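Long-range contacts in dihydrofolate reductase, putative (Aspergillus flavus, PDB 6DRS), which probably catalyses the NADPH-dependent reduction of dihydrofolate to tetrahydrofolate, and is held here with NADP and an antifolate inhibitor: residues P15-E20 against K190-C195; K79-I84 against G124-A129. One frame throughout, in Å; residues are numbered along the deposited sequence.

In the fold
Interaction 1 and interaction 2 both reach the same mixed beta sheet, interaction 1 only through strand 7-17, but lie on opposite sides of the centre of the chain, their centres 35 Å apart and their nearest atoms about 22 Å apart. Along the sequence, the two segments of interaction 1 bracket both halves of interaction 2. Interaction 2 pairs strands 81-85 and 128-132, which connect to strand 7-17 through 57-63 and 150-157. Interaction 1 is a surface contact at the end of strand 7-17, met by the loop between strands 174-183 and 197-198. The inhibitor is bound about 3 Å from the Arg80 side chain and about 13 Å from that of Pro15, so interaction 2 borders its pocket and interaction 1 is peripheral.

Interaction 1: residues P15-E20 against K190-C195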
loop_
_atom_site.group_PDB
_atom_site.type_symbol
_atom_site.label_atom_id
_atom_site.label_comp_id
_atom_site.label_asym_id
_atom_site.label_seq_id
_atom_site.Cartn_x
_atom_site.Cartn_y
_atom_site.Cartn_z
ATOM N N PRO A 15 14.079 -4.197 9.275
ATOM C CA PRO A 15 14.813 -3.493 10.344
ATOM C C PRO A 15 16.314 -3.346 10.043
ATOM O O PRO A 15 16.977 -4.318 9.611
ATOM C CB PRO A 15 14.577 -4.325 11.605
ATOM C CG PRO A 15 14.376 -5.707 11.074
ATOM C CD PRO A 15 13.617 -5.496 9.777
ATOM N N ILE A 16 16.804 -2.133 10.251
ATOM C CA ILE A 16 18.228 -1.797 10.127
ATOM C C ILE A 16 18.726 -1.218 11.455
ATOM O O ILE A 16 18.531 -0.030 11.760
ATOM C CB ILE A 16 18.477 -0.840 8.951
ATOM C CG1 ILE A 16 17.860 -1.389 7.661
ATOM C CG2 ILE A 16 19.969 -0.575 8.792
ATOM C CD1 ILE A 16 17.590 -0.324 6.632
ATOM N N PRO A 17 19.373 -2.061 12.266
ATOM C CA PRO A 17 19.857 -1.542 13.569
ATOM C C PRO A 17 20.984 -0.543 13.290
ATOM O O PRO A 17 21.889 -0.855 12.536
ATOM C CB PRO A 17 20.413 -2.782 14.282
ATOM C CG PRO A 17 19.683 -3.932 13.615
ATOM C CD PRO A 17 19.611 -3.510 12.157
ATOM N N THR A 18 20.867 0.660 13.817
ATOM C CA THR A 18 22.001 1.570 13.823
ATOM C C THR A 18 22.381 1.843 15.284
ATOM O O THR A 18 21.636 1.434 16.190
ATOM C CB THR A 18 21.665 2.855 13.066
ATOM O OG1 THR A 18 20.785 3.588 13.915
ATOM C CG2 THR A 18 20.989 2.581 11.742
ATOM N N ARG A 19 23.504 2.531 15.520
ATOM C CA ARG A 19 23.935 2.833 16.892
ATOM C C ARG A 19 22.799 3.528 17.663
ATOM O O ARG A 19 22.506 3.149 18.788
ATOM C CB ARG A 19 25.241 3.641 16.906
ATOM C CG ARG A 19 26.225 3.209 17.989
ATOM C CD ARG A 19 27.312 4.218 18.335
ATOM N NE ARG A 19 26.770 5.523 18.713
ATOM C CZ ARG A 19 26.470 5.923 19.952
ATOM N NH1 ARG A 19 26.799 5.191 21.003
ATOM N NH2 ARG A 19 25.829 7.063 20.134
ATOM N N GLU A 20 22.130 4.497 17.047
ATOM C CA GLU A 20 21.152 5.356 17.738
ATOM C C GLU A 20 19.756 4.708 17.773
ATOM O O GLU A 20 19.045 4.872 18.749
ATOM C CB GLU A 20 21.127 6.753 17.113
ATOM C CG GLU A 20 22.471 7.186 16.545
ATOM C CD GLU A 20 22.798 6.668 15.145
ATOM O OE1 GLU A 20 22.915 7.501 14.222
ATOM O OE2 GLU A 20 22.949 5.433 14.972
ATOM N N LYS A 190 21.883 -12.404 11.445
ATOM C CA LYS A 190 21.021 -11.930 10.368
ATOM C C LYS A 190 21.662 -10.723 9.676
ATOM O O LYS A 190 21.929 -9.702 10.325
ATOM C CB LYS A 190 19.666 -11.499 10.935
ATOM C CG LYS A 190 18.788 -12.610 11.502
ATOM C CD LYS A 190 17.655 -12.042 12.348
ATOM C CE LYS A 190 16.299 -12.622 12.008
ATOM N NZ LYS A 190 16.215 -14.047 12.401
ATOM N N ALA A 191 21.876 -10.839 8.362
ATOM C CA ALA A 191 22.315 -9.709 7.506
ATOM C C ALA A 191 21.197 -8.656 7.401
ATOM O O ALA A 191 20.020 -8.928 7.710
ATOM C CB ALA A 191 22.735 -10.218 6.141
ATOM N N VAL A 192 21.560 -7.460 6.942
ATOM C CA VAL A 192 20.637 -6.355 6.853
ATOM C C VAL A 192 20.514 -5.899 5.388
ATOM O O VAL A 192 21.494 -5.974 4.657
ATOM C CB VAL A 192 21.115 -5.246 7.799
ATOM C CG1 VAL A 192 20.626 -3.875 7.389
ATOM C CG2 VAL A 192 20.658 -5.569 9.208
ATOM N N PHE A 193 19.307 -5.497 4.946
ATOM C CA PHE A 193 19.128 -4.976 3.570
ATOM C C PHE A 193 19.595 -3.518 3.505
ATOM O O PHE A 193 19.326 -2.721 4.398
ATOM C CB PHE A 193 17.665 -5.034 3.106
ATOM C CG PHE A 193 17.180 -6.397 2.682
ATOM C CD1 PHE A 193 17.611 -6.969 1.498
ATOM C CD2 PHE A 193 16.282 -7.113 3.473
ATOM C CE1 PHE A 193 17.156 -8.223 1.108
ATOM C CE2 PHE A 193 15.844 -8.371 3.091
ATOM C CZ PHE A 193 16.283 -8.931 1.911
ATOM N N GLU A 194 20.264 -3.184 2.413
ATOM C CA GLU A 194 20.622 -1.798 2.124
ATOM C C GLU A 194 19.370 -1.036 1.659
ATOM O O GLU A 194 18.694 -1.490 0.752
ATOM C CB GLU A 194 21.693 -1.801 1.034
ATOM C CG GLU A 194 22.049 -0.410 0.556
ATOM C CD GLU A 194 23.109 -0.328 -0.535
ATOM O OE1 GLU A 194 23.633 -1.374 -0.985
ATOM O OE2 GLU A 194 23.383 0.796 -0.948
ATOM N N CYS A 195 19.123 0.149 2.226
ATOM C CA CYS A 195 17.940 0.955 1.906
ATOM C C CYS A 195 18.335 2.437 1.809
ATOM O O CYS A 195 19.178 2.881 2.587
ATOM C CB CYS A 195 16.898 0.806 3.008
ATOM S SG CYS A 195 16.285 -0.892 3.187
HETATM O O HOH W 1 17.364 -5.724 7.116
#
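Val192 places one methyl on Ile16 and the other beside Pro17. CG1, turned anti to the backbone N (chi1 155°), rests against the branch of Ile16, 3.6 Å from CG2 of Ile16 and nearly as close to its CG1. The other methyl, CG2, drops beside the proline ring, 3.7 Å from CD of Pro17, and also touches the carbonyl of Pro15. The Ile16 and Val192 side chains cross at about a right angle. Farther along, the tip of Ile16 is the bump: CD1 reaches a shallow recess formed by the carbonyl O of Phe193 and the thiol of Cys195, 3.7 Å from Cys195 SG. Thr14 and Pro33 also touch Cys195.

No direct hydrogen bond joins the two segments. A water links them instead, donating to Pro15 O at 2.9 Å and accepting from Phe193 N at 2.9 Å, while Ile16 spends its own backbone bonding on Leu23 of strand 22-27. With 185 Å² buried in total, the contact ties the end of strand 7-17 to the loop approaching strand 197-198. Its chemistry suggests that apolar packing carries most of the contact, with the water bridge supplying its directional, polar link.

Interaction 2: residues K79-I84 against G124-A129; sequences KRINVI and GPITDA
Asp128 O takes two hydrogen bonds from Asn82, one from the backbone N at 2.7 Å and one from the side-chain ND2 at 3.2 Å. The first is nearly straight (173° at the hydrogen), and the two donors come from opposite faces of the carbonyl plane. Asn82 can supply both because its CG sits beside its own backbone N (chi1 -66°), which turns the amide back along the strand. The N-H of the same Asp128 donates to Arg80 O at 3.1 Å, so Asp128 bonds through N and O to the residues flanking Ile81. Beyond the paired part, Lys79 N donates to Thr127 OG1 at 2.8 Å; this hydroxyl also lies beside its own backbone N. Pro125 packs against the same lysine, its CB 3.5 Å from Lys79 O.

Ile81 opposite Asp128 and Asn82 opposite Ala129 form a parallel beta register, accompanied by CA-H...O contacts, the shortest from Ala129 CA to Asn82 O at 3.2 Å. This is the pairing of strands 81-85 and 128-132 in the central sheet of the dihydrofolate reductase fold, a beta-alpha-beta crossover through helix 89-116.

Around this pairing, Ile81 and Asp128 share a face that meets Phe146 of helix 135-146, and Asp128 OD2 forms a salt bridge with Lys145. On the face of Asn82 and Ala129, Ile84 CD1 approaches Ala129 CB at 4.3 Å, and both Ile84 and Ala129 touch Val96 of helix 89-116. The Asn82 amide is steadied by a further bond from ND2 to Leu77 O. The Arg80 side chain sets out away from 124-129: its NH1 binds Thr48 OG1 and makes a weak hydrogen bond to the inhibitor, while NH2 is held by Gly78 O.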
loop_
_atom_site.group_PDB
_atom_site.type_symbol
_atom_site.label_atom_id
_atom_site.label_comp_id
_atom_site.label_asym_id
_atom_site.label_seq_id
_atom_site.Cartn_x
_atom_site.Cartn_y
_atom_site.Cartn_z
ATOM N N LYS A 79 -8.241 -2.658 -10.435
ATOM C CA LYS A 79 -9.319 -2.981 -9.517
ATOM C C LYS A 79 -9.252 -2.075 -8.298
ATOM O O LYS A 79 -9.915 -2.364 -7.289
ATOM C CB LYS A 79 -9.316 -4.453 -9.095
ATOM C CG LYS A 79 -9.722 -5.402 -10.206
ATOM C CD LYS A 79 -9.606 -6.843 -9.851
ATOM C CE LYS A 79 -9.797 -7.693 -11.091
ATOM N NZ LYS A 79 -10.389 -8.997 -10.718
ATOM N N ARG A 80 -8.495 -0.994 -8.411
ATOM C CA ARG A 80 -8.501 0.017 -7.377
ATOM C C ARG A 80 -8.513 1.409 -8.028
ATOM O O ARG A 80 -8.254 1.553 -9.214
ATOM C CB ARG A 80 -7.263 -0.143 -6.493
ATOM C CG ARG A 80 -7.371 -1.247 -5.449
ATOM C CD ARG A 80 -6.027 -1.906 -5.231
ATOM N NE ARG A 80 -5.576 -2.666 -6.397
ATOM C CZ ARG A 80 -4.435 -3.360 -6.477
ATOM N NH1 ARG A 80 -3.625 -3.473 -5.430
ATOM N NH2 ARG A 80 -4.117 -3.952 -7.616
ATOM N N ILE A 81 -8.811 2.421 -7.257
ATOM C CA ILE A 81 -8.625 3.801 -7.698
ATOM C C ILE A 81 -7.195 4.213 -7.304
ATOM O O ILE A 81 -6.833 4.157 -6.125
ATOM C CB ILE A 81 -9.673 4.692 -6.994
ATOM C CG1 ILE A 81 -11.097 4.296 -7.397
ATOM C CG2 ILE A 81 -9.391 6.171 -7.234
ATOM C CD1 ILE A 81 -12.149 4.633 -6.365
ATOM N N ASN A 82 -6.367 4.536 -8.286
ATOM C CA ASN A 82 -5.011 4.920 -8.038
ATOM C C ASN A 82 -4.972 6.440 -7.952
ATOM O O ASN A 82 -5.495 7.130 -8.836
ATOM C CB ASN A 82 -4.091 4.417 -9.143
ATOM C CG ASN A 82 -3.987 2.909 -9.196
ATOM O OD1 ASN A 82 -2.906 2.372 -8.982
ATOM N ND2 ASN A 82 -5.070 2.215 -9.531
ATOM N N VAL A 83 -4.422 6.966 -6.866
ATOM C CA VAL A 83 -4.390 8.418 -6.705
ATOM C C VAL A 83 -2.933 8.867 -6.578
ATOM O O VAL A 83 -2.290 8.581 -5.563
ATOM C CB VAL A 83 -5.239 8.901 -5.513
ATOM C CG1 VAL A 83 -5.280 10.426 -5.461
ATOM C CG2 VAL A 83 -6.645 8.323 -5.555
ATOM N N ILE A 84 -2.421 9.542 -7.607
ATOM C CA ILE A 84 -0.984 9.870 -7.691
ATOM C C ILE A 84 -0.781 11.315 -7.232
ATOM O O ILE A 84 -1.345 12.230 -7.830
ATOM C CB ILE A 84 -0.422 9.631 -9.109
ATOM C CG1 ILE A 84 -0.542 8.167 -9.536
ATOM C CG2 ILE A 84 1.023 10.119 -9.200
ATOM C CD1 ILE A 84 -1.727 7.838 -10.414
ATOM N N GLY A 124 -17.502 -6.337 -9.695
ATOM C CA GLY A 124 -16.228 -6.181 -9.032
ATOM C C GLY A 124 -15.843 -4.718 -8.997
ATOM O O GLY A 124 -16.487 -3.872 -9.641
ATOM N N PRO A 125 -14.809 -4.394 -8.228
ATOM C CA PRO A 125 -14.368 -3.000 -8.078
ATOM C C PRO A 125 -13.789 -2.454 -9.391
ATOM O O PRO A 125 -13.328 -3.237 -10.225
ATOM C CB PRO A 125 -13.318 -3.014 -6.952
ATOM C CG PRO A 125 -12.900 -4.454 -6.839
ATOM C CD PRO A 125 -14.039 -5.304 -7.365
ATOM N N ILE A 126 -13.826 -1.144 -9.581
ATOM C CA ILE A 126 -13.436 -0.618 -10.892
ATOM C C ILE A 126 -11.967 -0.168 -10.857
ATOM O O ILE A 126 -11.360 -0.106 -9.797
ATOM C CB ILE A 126 -14.419 0.459 -11.392
ATOM C CG1 ILE A 126 -14.590 1.623 -10.423
ATOM C CG2 ILE A 126 -15.762 -0.190 -11.718
ATOM C CD1 ILE A 126 -13.466 2.605 -10.449
ATOM N N THR A 127 -11.382 0.091 -12.020
ATOM C CA THR A 127 -9.989 0.571 -12.099
ATOM C C THR A 127 -10.007 2.030 -12.553
ATOM O O THR A 127 -10.625 2.342 -13.588
ATOM C CB THR A 127 -9.224 -0.237 -13.146
ATOM O OG1 THR A 127 -9.348 -1.620 -12.807
ATOM C CG2 THR A 127 -7.771 0.166 -13.249
ATOM N N ASP A 128 -9.362 2.904 -11.788
ATOM C CA ASP A 128 -9.229 4.285 -12.183
ATOM C C ASP A 128 -7.852 4.824 -11.751
ATOM O O ASP A 128 -7.209 4.254 -10.860
ATOM C CB ASP A 128 -10.330 5.137 -11.561
ATOM C CG ASP A 128 -10.547 6.473 -12.261
ATOM O OD1 ASP A 128 -10.139 6.611 -13.436
ATOM O OD2 ASP A 128 -11.100 7.380 -11.616
ATOM N N ALA A 129 -7.433 5.948 -12.345
ATOM C CA ALA A 129 -6.257 6.686 -11.891
ATOM C C ALA A 129 -6.549 8.176 -11.980
ATOM O O ALA A 129 -7.059 8.632 -12.994
ATOM C CB ALA A 129 -5.055 6.326 -12.712
#